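Long-range contacts in 6-phosphogluconate dehydrogenase (Pseudomonas syringae, PDB 5U5G), which probably acts in fosfomycin biosynthesis as an NADP-dependent reductase of (2-oxopropyl)phosphonic acid, which it binds together with NADP: residues L84-D95 and A110-C121; S97-H108 and P166-I174. All blocks are in the same frame, centred on the assembly; numbering follows the deposited sequence.

Contact 1 of 2, residues L84-D95 and A110-C121; sequences LACLEVGDIVVD and AFAQQGADYIEC
Val93 and Phe111 meet at about a right angle inside a beta-alpha-beta crossover of the Rossmann-type NADP-binding domain. Strands 92-95 and 117-120 run parallel as neighbours in the sheet, and helix 101-113 links them. Val93 CB lies 3.5 Å from Phe111 CE2, while Val93 CG2 sits at the ring edge, in plane. Tyr118 CB lies over one face of the same ring, toward its rim. The side chains of Leu84 and Leu87 also cross that of Phe111 at about a right angle. Leu84 CD2 reaches Phe111 CD1 at 3.7 Å, and Leu87 CD2 packs near CE2. On the other face of the sheet, Ile92 and Ile119 lie side by side and point the same way, with Ile92 CG2 3.8 Å from Ile119 CG1. Helix 143-156 packs on this side, with Ile149 against Ile92.

Backbone bonds fix the register. Val93 N donates to Asp117 O at 3.0 Å, and Ile119 N returns to Val93 O at 2.8 Å. The helix ends in a Schellman motif at Gly115. Gly115 O then accepts Gly90 N from the turn that precedes strand 92-95.

With chi1 at -167°, Asp95 swings its carboxylate away from its own amide nitrogen and toward the Tyr118 hydroxyl. Tyr76 OH also binds Asp95 OD2. The carboxylate and the Tyr118 ring are 81° apart, and Tyr118 OH donates to Asp95 OD2 over 2.8 Å from above the carboxylate plane.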
loop_
_atom_site.group_PDB
_atom_site.type_symbol
_atom_site.label_atom_id
_atom_site.label_comp_id
_atom_site.label_asym_id
_atom_site.label_seq_id
_atom_site.Cartn_x
_atom_site.Cartn_y
_atom_site.Cartn_z
ATOM N N LEU A 84 8.464 13.154 35.464
ATOM C CA LEU A 84 7.594 12.757 36.571
ATOM C C LEU A 84 7.890 13.563 37.829
ATOM O O LEU A 84 6.983 13.829 38.622
ATOM C CB LEU A 84 7.724 11.253 36.845
ATOM C CG LEU A 84 7.140 10.334 35.762
ATOM C CD1 LEU A 84 7.744 8.948 35.832
ATOM C CD2 LEU A 84 5.618 10.237 35.841
ATOM N N ALA A 85 9.140 13.988 38.011
ATOM C CA ALA A 85 9.502 14.796 39.168
ATOM C C ALA A 85 9.052 16.250 39.045
ATOM O O ALA A 85 8.907 16.925 40.068
ATOM C CB ALA A 85 11.018 14.733 39.386
ATOM N N CYS A 86 8.817 16.747 37.831
ATOM C CA CYS A 86 8.532 18.161 37.611
ATOM C C CYS A 86 7.083 18.462 37.266
ATOM O O CYS A 86 6.709 19.640 37.206
ATOM C CB CYS A 86 9.420 18.718 36.487
ATOM S SG CYS A 86 11.177 18.549 36.764
ATOM N N LEU A 87 6.262 17.450 37.024
ATOM C CA LEU A 87 4.885 17.697 36.636
ATOM C C LEU A 87 4.076 18.244 37.802
ATOM O O LEU A 87 4.299 17.896 38.960
ATOM C CB LEU A 87 4.248 16.411 36.135
ATOM C CG LEU A 87 4.142 16.159 34.638
ATOM C CD1 LEU A 87 5.412 16.541 33.869
ATOM C CD2 LEU A 87 3.886 14.697 34.563
ATOM N N GLU A 88 3.120 19.105 37.480
ATOM C CA GLU A 88 2.128 19.565 38.435
ATOM C C GLU A 88 0.829 18.797 38.235
ATOM O O GLU A 88 0.580 18.213 37.176
ATOM C CB GLU A 88 1.874 21.065 38.286
ATOM C CG GLU A 88 2.976 21.940 38.884
ATOM C CD GLU A 88 2.913 23.369 38.368
ATOM O OE1 GLU A 88 3.465 24.281 39.021
ATOM O OE2 GLU A 88 2.295 23.565 37.307
ATOM N N VAL A 89 -0.007 18.812 39.273
ATOM C CA VAL A 89 -1.354 18.278 39.142
ATOM C C VAL A 89 -2.063 18.998 38.008
ATOM O O VAL A 89 -2.052 20.229 37.943
ATOM C CB VAL A 89 -2.111 18.426 40.473
ATOM C CG1 VAL A 89 -3.549 17.959 40.319
ATOM C CG2 VAL A 89 -1.393 17.659 41.575
ATOM N N GLY A 90 -2.683 18.234 37.104
ATOM C CA GLY A 90 -3.384 18.803 35.974
ATOM C C GLY A 90 -2.559 18.977 34.713
ATOM O O GLY A 90 -3.118 19.369 33.674
ATOM N N ASP A 91 -1.254 18.709 34.763
ATOM C CA ASP A 91 -0.426 18.762 33.564
ATOM C C ASP A 91 -0.765 17.604 32.625
ATOM O O ASP A 91 -1.260 16.554 33.043
ATOM C CB ASP A 91 1.065 18.713 33.923
ATOM C CG ASP A 91 1.580 20.035 34.492
ATOM O OD1 ASP A 91 0.794 21.008 34.570
ATOM O OD2 ASP A 91 2.780 20.112 34.835
ATOM N N ILE A 92 -0.492 17.813 31.338
ATOM C CA ILE A 92 -0.709 16.801 30.309
ATOM C C ILE A 92 0.566 16.667 29.480
ATOM O O ILE A 92 1.134 17.677 29.045
ATOM C CB ILE A 92 -1.909 17.156 29.406
ATOM C CG1 ILE A 92 -3.187 17.287 30.239
ATOM C CG2 ILE A 92 -2.084 16.106 28.300
ATOM C CD1 ILE A 92 -4.354 17.928 29.496
ATOM N N VAL A 93 1.027 15.430 29.276
ATOM C CA VAL A 93 2.113 15.143 28.342
ATOM C C VAL A 93 1.554 14.310 27.192
ATOM O O VAL A 93 0.910 13.274 27.411
ATOM C CB VAL A 93 3.296 14.435 29.029
ATOM C CG1 VAL A 93 4.260 13.883 27.997
ATOM C CG2 VAL A 93 4.027 15.403 29.963
ATOM N N VAL A 94 1.782 14.777 25.974
ATOM C CA VAL A 94 1.341 14.099 24.760
ATOM C C VAL A 94 2.582 13.457 24.147
ATOM O O VAL A 94 3.441 14.150 23.598
ATOM C CB VAL A 94 0.659 15.072 23.794
ATOM C CG1 VAL A 94 0.272 14.382 22.479
ATOM C CG2 VAL A 94 -0.551 15.713 24.473
ATOM N N ASP A 95 2.706 12.135 24.268
ATOM C CA ASP A 95 3.917 11.440 23.828
ATOM C C ASP A 95 3.678 10.947 22.405
ATOM O O ASP A 95 2.863 10.046 22.177
ATOM C CB ASP A 95 4.277 10.297 24.778
ATOM C CG ASP A 95 5.701 9.749 24.553
ATOM O OD1 ASP A 95 6.218 9.844 23.420
ATOM O OD2 ASP A 95 6.299 9.207 25.519
ATOM N N ALA A 110 1.899 5.840 36.058
ATOM C CA ALA A 110 2.766 6.728 36.831
ATOM C C ALA A 110 2.249 8.159 36.804
ATOM O O ALA A 110 2.279 8.859 37.826
ATOM C CB ALA A 110 4.205 6.658 36.316
ATOM N N PHE A 111 1.755 8.612 35.648
ATOM C CA PHE A 111 1.198 9.962 35.576
ATOM C C PHE A 111 -0.031 10.095 36.464
ATOM O O PHE A 111 -0.182 11.095 37.177
ATOM C CB PHE A 111 0.842 10.327 34.132
ATOM C CG PHE A 111 1.983 10.947 33.357
ATOM C CD1 PHE A 111 3.122 10.208 33.058
ATOM C CD2 PHE A 111 1.891 12.254 32.887
ATOM C CE1 PHE A 111 4.177 10.772 32.327
ATOM C CE2 PHE A 111 2.937 12.823 32.146
ATOM C CZ PHE A 111 4.085 12.089 31.880
ATOM N N ALA A 112 -0.926 9.096 36.424
ATOM C CA ALA A 112 -2.160 9.167 37.200
ATOM C C ALA A 112 -1.868 9.304 38.691
ATOM O O ALA A 112 -2.537 10.073 39.392
ATOM C CB ALA A 112 -3.024 7.935 36.923
ATOM N N GLN A 113 -0.853 8.585 39.185
ATOM C CA GLN A 113 -0.444 8.711 40.579
ATOM C C GLN A 113 -0.123 10.156 40.949
ATOM O O GLN A 113 -0.458 10.603 42.051
ATOM C CB GLN A 113 0.771 7.828 40.857
ATOM C CG GLN A 113 0.499 6.341 40.917
ATOM C CD GLN A 113 1.791 5.542 40.948
ATOM O OE1 GLN A 113 1.956 4.565 40.204
ATOM N NE2 GLN A 113 2.731 5.970 41.796
ATOM N N GLN A 114 0.540 10.894 40.056
ATOM C CA GLN A 114 0.884 12.295 40.298
ATOM C C GLN A 114 -0.287 13.252 40.071
ATOM O O GLN A 114 -0.099 14.471 40.179
ATOM C CB GLN A 114 2.047 12.738 39.394
ATOM C CG GLN A 114 3.323 11.911 39.456
ATOM C CD GLN A 114 4.071 12.068 40.766
ATOM O OE1 GLN A 114 4.985 12.888 40.883
ATOM N NE2 GLN A 114 3.691 11.271 41.761
ATOM N N GLY A 115 -1.474 12.749 39.740
ATOM C CA GLY A 115 -2.554 13.642 39.364
ATOM C C GLY A 115 -2.370 14.332 38.029
ATOM O O GLY A 115 -2.985 15.373 37.789
ATOM N N ALA A 116 -1.534 13.788 37.151
ATOM C CA ALA A 116 -1.326 14.308 35.806
ATOM C C ALA A 116 -1.868 13.306 34.790
ATOM O O ALA A 116 -2.371 12.240 35.151
ATOM C CB ALA A 116 0.158 14.610 35.569
ATOM N N ASP A 117 -1.773 13.655 33.505
ATOM C CA ASP A 117 -2.296 12.811 32.436
ATOM C C ASP A 117 -1.243 12.539 31.373
ATOM O O ASP A 117 -0.691 13.473 30.782
ATOM C CB ASP A 117 -3.513 13.436 31.763
ATOM C CG ASP A 117 -4.808 13.040 32.439
ATOM O OD1 ASP A 117 -5.326 11.935 32.138
ATOM O OD2 ASP A 117 -5.293 13.833 33.267
ATOM N N TYR A 118 -0.990 11.258 31.122
ATOM C CA TYR A 118 -0.251 10.817 29.945
ATOM C C TYR A 118 -1.234 10.637 28.792
ATOM O O TYR A 118 -2.265 9.974 28.953
ATOM C CB TYR A 118 0.477 9.505 30.252
ATOM C CG TYR A 118 1.441 9.006 29.181
ATOM C CD1 TYR A 118 2.657 9.649 28.959
ATOM C CD2 TYR A 118 1.154 7.861 28.434
ATOM C CE1 TYR A 118 3.554 9.183 28.003
ATOM C CE2 TYR A 118 2.038 7.387 27.472
ATOM C CZ TYR A 118 3.236 8.056 27.260
ATOM O OH TYR A 118 4.116 7.589 26.310
ATOM N N ILE A 119 -0.942 11.255 27.649
ATOM C CA ILE A 119 -1.672 11.001 26.408
ATOM C C ILE A 119 -0.722 10.276 25.463
ATOM O O ILE A 119 0.310 10.825 25.051
ATOM C CB ILE A 119 -2.221 12.286 25.778
ATOM C CG1 ILE A 119 -3.289 12.924 26.682
ATOM C CG2 ILE A 119 -2.819 11.996 24.402
ATOM C CD1 ILE A 119 -4.522 12.051 26.920
ATOM N N GLU A 120 -1.063 9.031 25.152
ATOM C CA GLU A 120 -0.289 8.158 24.279
ATOM C C GLU A 120 -0.727 8.437 22.842
ATOM O O GLU A 120 -1.850 8.109 22.462
ATOM C CB GLU A 120 -0.537 6.711 24.712
ATOM C CG GLU A 120 -0.104 5.587 23.796
ATOM C CD GLU A 120 -0.657 4.228 24.264
ATOM O OE1 GLU A 120 -1.069 4.102 25.442
ATOM O OE2 GLU A 120 -0.700 3.291 23.447
ATOM N N CYS A 121 0.138 9.080 22.045
ATOM C CA CYS A 121 -0.276 9.650 20.755
ATOM C C CYS A 121 0.740 9.363 19.646
ATOM O O CYS A 121 1.325 10.287 19.063
ATOM C CB CYS A 121 -0.507 11.157 20.908
ATOM S SG CYS A 121 -1.362 11.964 19.524
HETATM O O HOH W 1 -4.210 16.431 33.874
HETATM O O HOH W 2 3.019 7.333 23.670
#

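Contact 2 of 2, residues S97-H108 and P166-I174; sequences STIAPETAEGLH and PGKAQRLKI. With NAP (NADP nicotinamide-adenine-dinucleotide phosphate), chain E; 7VD ((2-oxopropyl)phosphonic acid), chain F.
Gln170 is packed tightly against the chain at Ser97 to Ile99. Its side chain bends at chi2 (-64°), which turns the amide toward this loop. Gln170 NE2 donates to Ser97 O at 2.8 Å, nearly in the amide plane, and this bond does most to set the amide's rotation. Gln170 OE1 accepts Ile99 N at 3.1 Å, but the bond is poorly directed, with its donor well above the carbonyl plane. Ile99 O sits close to OE1 without bonding. Pro101 and Ile174 reach toward each other tip to tip, with Pro101 CD and Ile174 CD1 3.7 Å apart.

Helices 101-113 and 168-196 run nearly antiparallel here, at 160° between their short segments. The contact joins the Rossmann-type NADP-binding domain, through helix 101-113, to helix 168-196, which leads into the helical C-terminal domain, as in 3-hydroxyisobutyrate dehydrogenases. Thr98 N donates to O3D of NADP. Thr98 OG1 lies 3.3 Å from Lys173 CE, and Lys173 NZ binds ketone oxygen O7 of (2-oxopropyl)phosphonic acid at 2.7 Å.

Thr98, Ile99, Pro101 and Gln170 are buried, whereas Glu105, His108, Pro166 and Arg171 are partly exposed. Glu105 and Arg171 form a salt bridge, but Glu105 OE2 is modelled only 2.4 Å from Arg171 NH2, so its exact geometry is doubtful. Leu199 of the second subunit packs on Arg171. Pro166 CB makes a CH-pi contact over one face of the His108 ring, offset toward the rim, 3.8 Å from the centroid.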
loop_
_atom_site.group_PDB
_atom_site.type_symbol
_atom_site.label_atom_id
_atom_site.label_comp_id
_atom_site.label_asym_id
_atom_site.label_seq_id
_atom_site.Cartn_x
_atom_site.Cartn_y
_atom_site.Cartn_z
ATOM N N SER A 97 5.962 9.541 20.511
ATOM C CA SER A 97 6.945 8.524 20.165
ATOM C C SER A 97 6.265 7.182 19.927
ATOM O O SER A 97 5.147 6.927 20.383
ATOM C CB SER A 97 7.991 8.378 21.279
ATOM O OG SER A 97 8.421 9.657 21.738
ATOM N N THR A 98 6.963 6.310 19.217
ATOM C CA THR A 98 6.551 4.920 19.111
ATOM C C THR A 98 7.357 4.126 20.128
ATOM O O THR A 98 8.584 4.048 20.029
ATOM C CB THR A 98 6.741 4.381 17.695
ATOM O OG1 THR A 98 6.026 5.225 16.781
ATOM C CG2 THR A 98 6.178 2.972 17.611
ATOM N N ILE A 99 6.662 3.573 21.126
ATOM C CA ILE A 99 7.289 2.881 22.245
ATOM C C ILE A 99 6.485 1.620 22.526
ATOM O O ILE A 99 5.356 1.463 22.053
ATOM C CB ILE A 99 7.350 3.752 23.524
ATOM C CG1 ILE A 99 5.934 4.116 23.973
ATOM C CG2 ILE A 99 8.185 5.018 23.318
ATOM C CD1 ILE A 99 5.910 4.837 25.321
ATOM N N ALA A 100 7.082 0.725 23.315
ATOM C CA ALA A 100 6.433 -0.529 23.675
ATOM C C ALA A 100 5.119 -0.264 24.410
ATOM O O ALA A 100 5.043 0.655 25.237
ATOM C CB ALA A 100 7.365 -1.366 24.550
ATOM N N PRO A 101 4.059 -1.019 24.106
ATOM C CA PRO A 101 2.766 -0.789 24.779
ATOM C C PRO A 101 2.842 -0.899 26.294
ATOM O O PRO A 101 2.205 -0.104 26.992
ATOM C CB PRO A 101 1.856 -1.875 24.162
ATOM C CG PRO A 101 2.467 -2.125 22.783
ATOM C CD PRO A 101 3.961 -2.013 23.020
ATOM N N GLU A 102 3.627 -1.840 26.828
ATOM C CA GLU A 102 3.760 -1.944 28.280
ATOM C C GLU A 102 4.476 -0.727 28.879
ATOM O O GLU A 102 4.138 -0.304 29.993
ATOM C CB GLU A 102 4.475 -3.257 28.666
ATOM C CG GLU A 102 5.920 -3.411 28.157
ATOM C CD GLU A 102 6.025 -4.109 26.783
ATOM O OE1 GLU A 102 4.990 -4.214 26.064
ATOM O OE2 GLU A 102 7.153 -4.557 26.433
ATOM N N THR A 103 5.442 -0.136 28.165
ATOM C CA THR A 103 6.023 1.126 28.632
ATOM C C THR A 103 4.957 2.216 28.698
ATOM O O THR A 103 4.863 2.957 29.690
ATOM C CB THR A 103 7.173 1.573 27.723
ATOM O OG1 THR A 103 8.097 0.495 27.546
ATOM C CG2 THR A 103 7.919 2.795 28.323
ATOM N N ALA A 104 4.142 2.330 27.642
ATOM C CA ALA A 104 3.066 3.319 27.641
ATOM C C ALA A 104 2.081 3.066 28.779
ATOM O O ALA A 104 1.641 4.006 29.449
ATOM C CB ALA A 104 2.340 3.303 26.301
ATOM N N GLU A 105 1.714 1.804 29.004
ATOM C CA GLU A 105 0.816 1.478 30.107
ATOM C C GLU A 105 1.407 1.908 31.444
ATOM O O GLU A 105 0.714 2.508 32.275
ATOM C CB GLU A 105 0.516 -0.016 30.106
ATOM C CG GLU A 105 -0.488 -0.409 29.037
ATOM C CD GLU A 105 -0.506 -1.899 28.754
ATOM O OE1 GLU A 105 0.290 -2.634 29.377
ATOM O OE2 GLU A 105 -1.305 -2.327 27.891
ATOM N N GLY A 106 2.696 1.624 31.663
ATOM C CA GLY A 106 3.332 2.029 32.908
ATOM C C GLY A 106 3.355 3.534 33.084
ATOM O O GLY A 106 3.199 4.043 34.197
ATOM N N LEU A 107 3.545 4.270 31.987
ATOM C CA LEU A 107 3.559 5.728 32.070
ATOM C C LEU A 107 2.161 6.280 32.341
ATOM O O LEU A 107 2.011 7.222 33.124
ATOM C CB LEU A 107 4.141 6.319 30.788
ATOM C CG LEU A 107 5.649 6.131 30.621
ATOM C CD1 LEU A 107 6.100 6.549 29.235
ATOM C CD2 LEU A 107 6.426 6.902 31.709
ATOM N N HIS A 108 1.126 5.706 31.711
ATOM C CA HIS A 108 -0.249 6.060 32.070
ATOM C C HIS A 108 -0.454 5.985 33.582
ATOM O O HIS A 108 -0.978 6.920 34.204
ATOM C CB HIS A 108 -1.246 5.138 31.359
ATOM C CG HIS A 108 -1.518 5.512 29.929
ATOM N ND1 HIS A 108 -2.368 6.540 29.578
ATOM C CD2 HIS A 108 -1.061 4.986 28.766
ATOM C CE1 HIS A 108 -2.412 6.640 28.260
ATOM N NE2 HIS A 108 -1.628 5.709 27.745
ATOM N N PRO A 166 -5.193 2.187 27.625
ATOM C CA PRO A 166 -3.737 2.397 27.609
ATOM C C PRO A 166 -3.002 1.287 26.874
ATOM O O PRO A 166 -3.313 0.101 27.013
ATOM C CB PRO A 166 -3.367 2.414 29.096
ATOM C CG PRO A 166 -4.623 2.869 29.795
ATOM C CD PRO A 166 -5.764 2.291 28.981
ATOM N N GLY A 167 -2.003 1.683 26.089
ATOM C CA GLY A 167 -1.228 0.742 25.320
ATOM C C GLY A 167 -1.827 0.374 23.982
ATOM O O GLY A 167 -1.111 -0.170 23.134
ATOM N N LYS A 168 -3.112 0.673 23.758
ATOM C CA LYS A 168 -3.767 0.240 22.523
ATOM C C LYS A 168 -3.259 1.025 21.320
ATOM O O LYS A 168 -3.084 0.458 20.236
ATOM C CB LYS A 168 -5.286 0.374 22.640
ATOM C CG LYS A 168 -6.032 -0.129 21.398
ATOM C CD LYS A 168 -7.533 -0.333 21.663
ATOM C CE LYS A 168 -8.210 -0.929 20.450
ATOM N NZ LYS A 168 -9.658 -1.142 20.652
ATOM N N ALA A 169 -3.036 2.333 21.486
ATOM C CA ALA A 169 -2.505 3.124 20.383
ATOM C C ALA A 169 -1.152 2.594 19.932
ATOM O O ALA A 169 -0.888 2.495 18.727
ATOM C CB ALA A 169 -2.406 4.600 20.784
ATOM N N GLN A 170 -0.279 2.231 20.881
ATOM C CA GLN A 170 1.028 1.718 20.474
ATOM C C GLN A 170 0.894 0.362 19.801
ATOM O O GLN A 170 1.626 0.067 18.853
ATOM C CB GLN A 170 1.989 1.622 21.662
ATOM C CG GLN A 170 2.431 2.976 22.246
ATOM C CD GLN A 170 3.241 3.823 21.268
ATOM O OE1 GLN A 170 3.724 3.338 20.240
ATOM N NE2 GLN A 170 3.401 5.086 21.592
ATOM N N ARG A 171 -0.028 -0.477 20.281
ATOM C CA ARG A 171 -0.258 -1.765 19.632
ATOM C C ARG A 171 -0.606 -1.571 18.165
ATOM O O ARG A 171 -0.042 -2.236 17.288
ATOM C CB ARG A 171 -1.370 -2.530 20.354
ATOM C CG ARG A 171 -0.966 -2.998 21.740
ATOM C CD ARG A 171 -2.089 -3.696 22.514
ATOM N NE ARG A 171 -1.564 -4.095 23.819
ATOM C CZ ARG A 171 -1.831 -3.488 24.975
ATOM N NH1 ARG A 171 -2.677 -2.465 25.033
ATOM N NH2 ARG A 171 -1.267 -3.928 26.086
ATOM N N LEU A 172 -1.524 -0.640 17.883
ATOM C CA LEU A 172 -1.957 -0.382 16.513
ATOM C C LEU A 172 -0.845 0.243 15.669
ATOM O O LEU A 172 -0.679 -0.099 14.488
ATOM C CB LEU A 172 -3.187 0.521 16.545
ATOM C CG LEU A 172 -4.433 -0.199 17.069
ATOM C CD1 LEU A 172 -5.459 0.809 17.557
ATOM C CD2 LEU A 172 -5.002 -1.080 15.961
ATOM N N LYS A 173 -0.090 1.176 16.251
ATOM C CA LYS A 173 0.989 1.828 15.519
ATOM C C LYS A 173 2.050 0.823 15.092
ATOM O O LYS A 173 2.503 0.843 13.940
ATOM C CB LYS A 173 1.612 2.938 16.388
ATOM C CG LYS A 173 2.971 3.486 15.873
ATOM C CD LYS A 173 2.800 4.339 14.594
ATOM C CE LYS A 173 4.176 4.881 14.093
ATOM N NZ LYS A 173 4.092 5.426 12.696
ATOM N N ILE A 174 2.437 -0.083 16.002
ATOM C CA ILE A 174 3.491 -1.056 15.707
ATOM C C ILE A 174 3.060 -1.992 14.575
ATOM O O ILE A 174 3.846 -2.319 13.676
ATOM C CB ILE A 174 3.846 -1.836 16.990
ATOM C CG1 ILE A 174 4.499 -0.914 18.031
ATOM C CG2 ILE A 174 4.750 -3.023 16.679
ATOM C CD1 ILE A 174 4.525 -1.514 19.433
HETATM P PA NAP E . 15.496 10.947 15.246
HETATM O O1A NAP E . 16.520 9.877 15.334
HETATM O O2A NAP E . 15.445 11.877 14.059
HETATM O O5B NAP E . 15.539 11.878 16.620
HETATM C C5B NAP E . 15.508 11.002 17.721
HETATM C C4B NAP E . 15.215 11.870 18.964
HETATM O O4B NAP E . 15.300 11.104 20.164
HETATM C C3B NAP E . 16.247 13.053 19.029
HETATM O O3B NAP E . 15.624 14.168 19.589
HETATM C C2B NAP E . 17.253 12.492 20.054
HETATM O O2B NAP E . 17.910 13.415 20.776
HETATM C C1B NAP E . 16.223 11.767 21.009
HETATM N N9A NAP E . 16.943 10.805 21.820
HETATM C C8A NAP E . 17.371 9.502 21.490
HETATM N N7A NAP E . 18.056 8.897 22.499
HETATM C C5A NAP E . 18.073 9.866 23.512
HETATM C C6A NAP E . 18.625 9.874 24.805
HETATM N N6A NAP E . 19.295 8.779 25.292
HETATM N N1A NAP E . 18.516 10.958 25.614
HETATM C C2A NAP E . 17.839 12.027 25.089
HETATM N N3A NAP E . 17.258 12.168 23.889
HETATM C C4A NAP E . 17.390 11.056 23.103
HETATM O O3 NAP E . 14.158 9.997 15.311
HETATM P PN NAP E . 12.874 10.593 14.566
HETATM O O1N NAP E . 12.570 11.990 14.941
HETATM O O2N NAP E . 12.686 10.048 13.167
HETATM O O5D NAP E . 11.598 9.704 15.359
HETATM C C5D NAP E . 11.308 10.212 16.584
HETATM C C4D NAP E . 10.064 9.489 17.067
HETATM O O4D NAP E . 8.979 9.693 16.126
HETATM C C3D NAP E . 10.347 7.928 17.101
HETATM O O3D NAP E . 9.681 7.380 18.203
HETATM C C2D NAP E . 9.741 7.443 15.802
HETATM O O2D NAP E . 9.267 6.122 15.867
HETATM C C1D NAP E . 8.523 8.418 15.692
HETATM N N1N NAP E . 8.079 8.558 14.320
HETATM C C2N NAP E . 8.957 8.978 13.286
HETATM C C3N NAP E . 8.448 9.169 12.019
HETATM C C7N NAP E . 9.316 9.634 10.933
HETATM O O7N NAP E . 8.896 9.860 9.797
HETATM N N7N NAP E . 10.653 9.886 11.184
HETATM C C4N NAP E . 6.986 8.979 11.709
HETATM C C5N NAP E . 6.186 8.526 12.848
HETATM C C6N NAP E . 6.722 8.322 14.050
HETATM P P2B NAP E . 19.436 14.087 19.981
HETATM O O1X NAP E . 18.786 14.978 18.969
HETATM O O2X NAP E . 20.138 14.772 21.156
HETATM O O3X NAP E . 20.042 12.797 19.481
HETATM P P1 7VD F . 5.458 6.841 9.243
HETATM C C1 7VD F . 7.180 6.619 9.770
HETATM O O2 7VD F . 4.473 5.924 9.929
HETATM O O3 7VD F . 5.007 8.276 9.384
HETATM O O4 7VD F . 5.587 6.479 7.783
HETATM C C6 7VD F . 7.407 5.750 10.980
HETATM O O7 7VD F . 6.616 5.747 11.923
HETATM C C8 7VD F . 8.648 4.900 10.950
#

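The centres of contacts 1 and 2 are about 15 Å apart, on the same side of the chain's centre. Their segments alternate along the chain: 84-95, 97-108, 110-121, then 166-174. Both use helix 101-113. Contact 1 pairs the two parallel strands that this helix connects and packs its last turn against them. Contact 2 sets its N-terminal part against the start of helix 168-196. Glu120, in strand 117-124, ties the two together. Its OE1 probably bonds Gly167 N at 2.7 Å, and its OE2 Gln170 N at 2.8 Å. The sheet of the NADP-binding domain is thereby coupled to the helix that carries Lys173 into the substrate pocket.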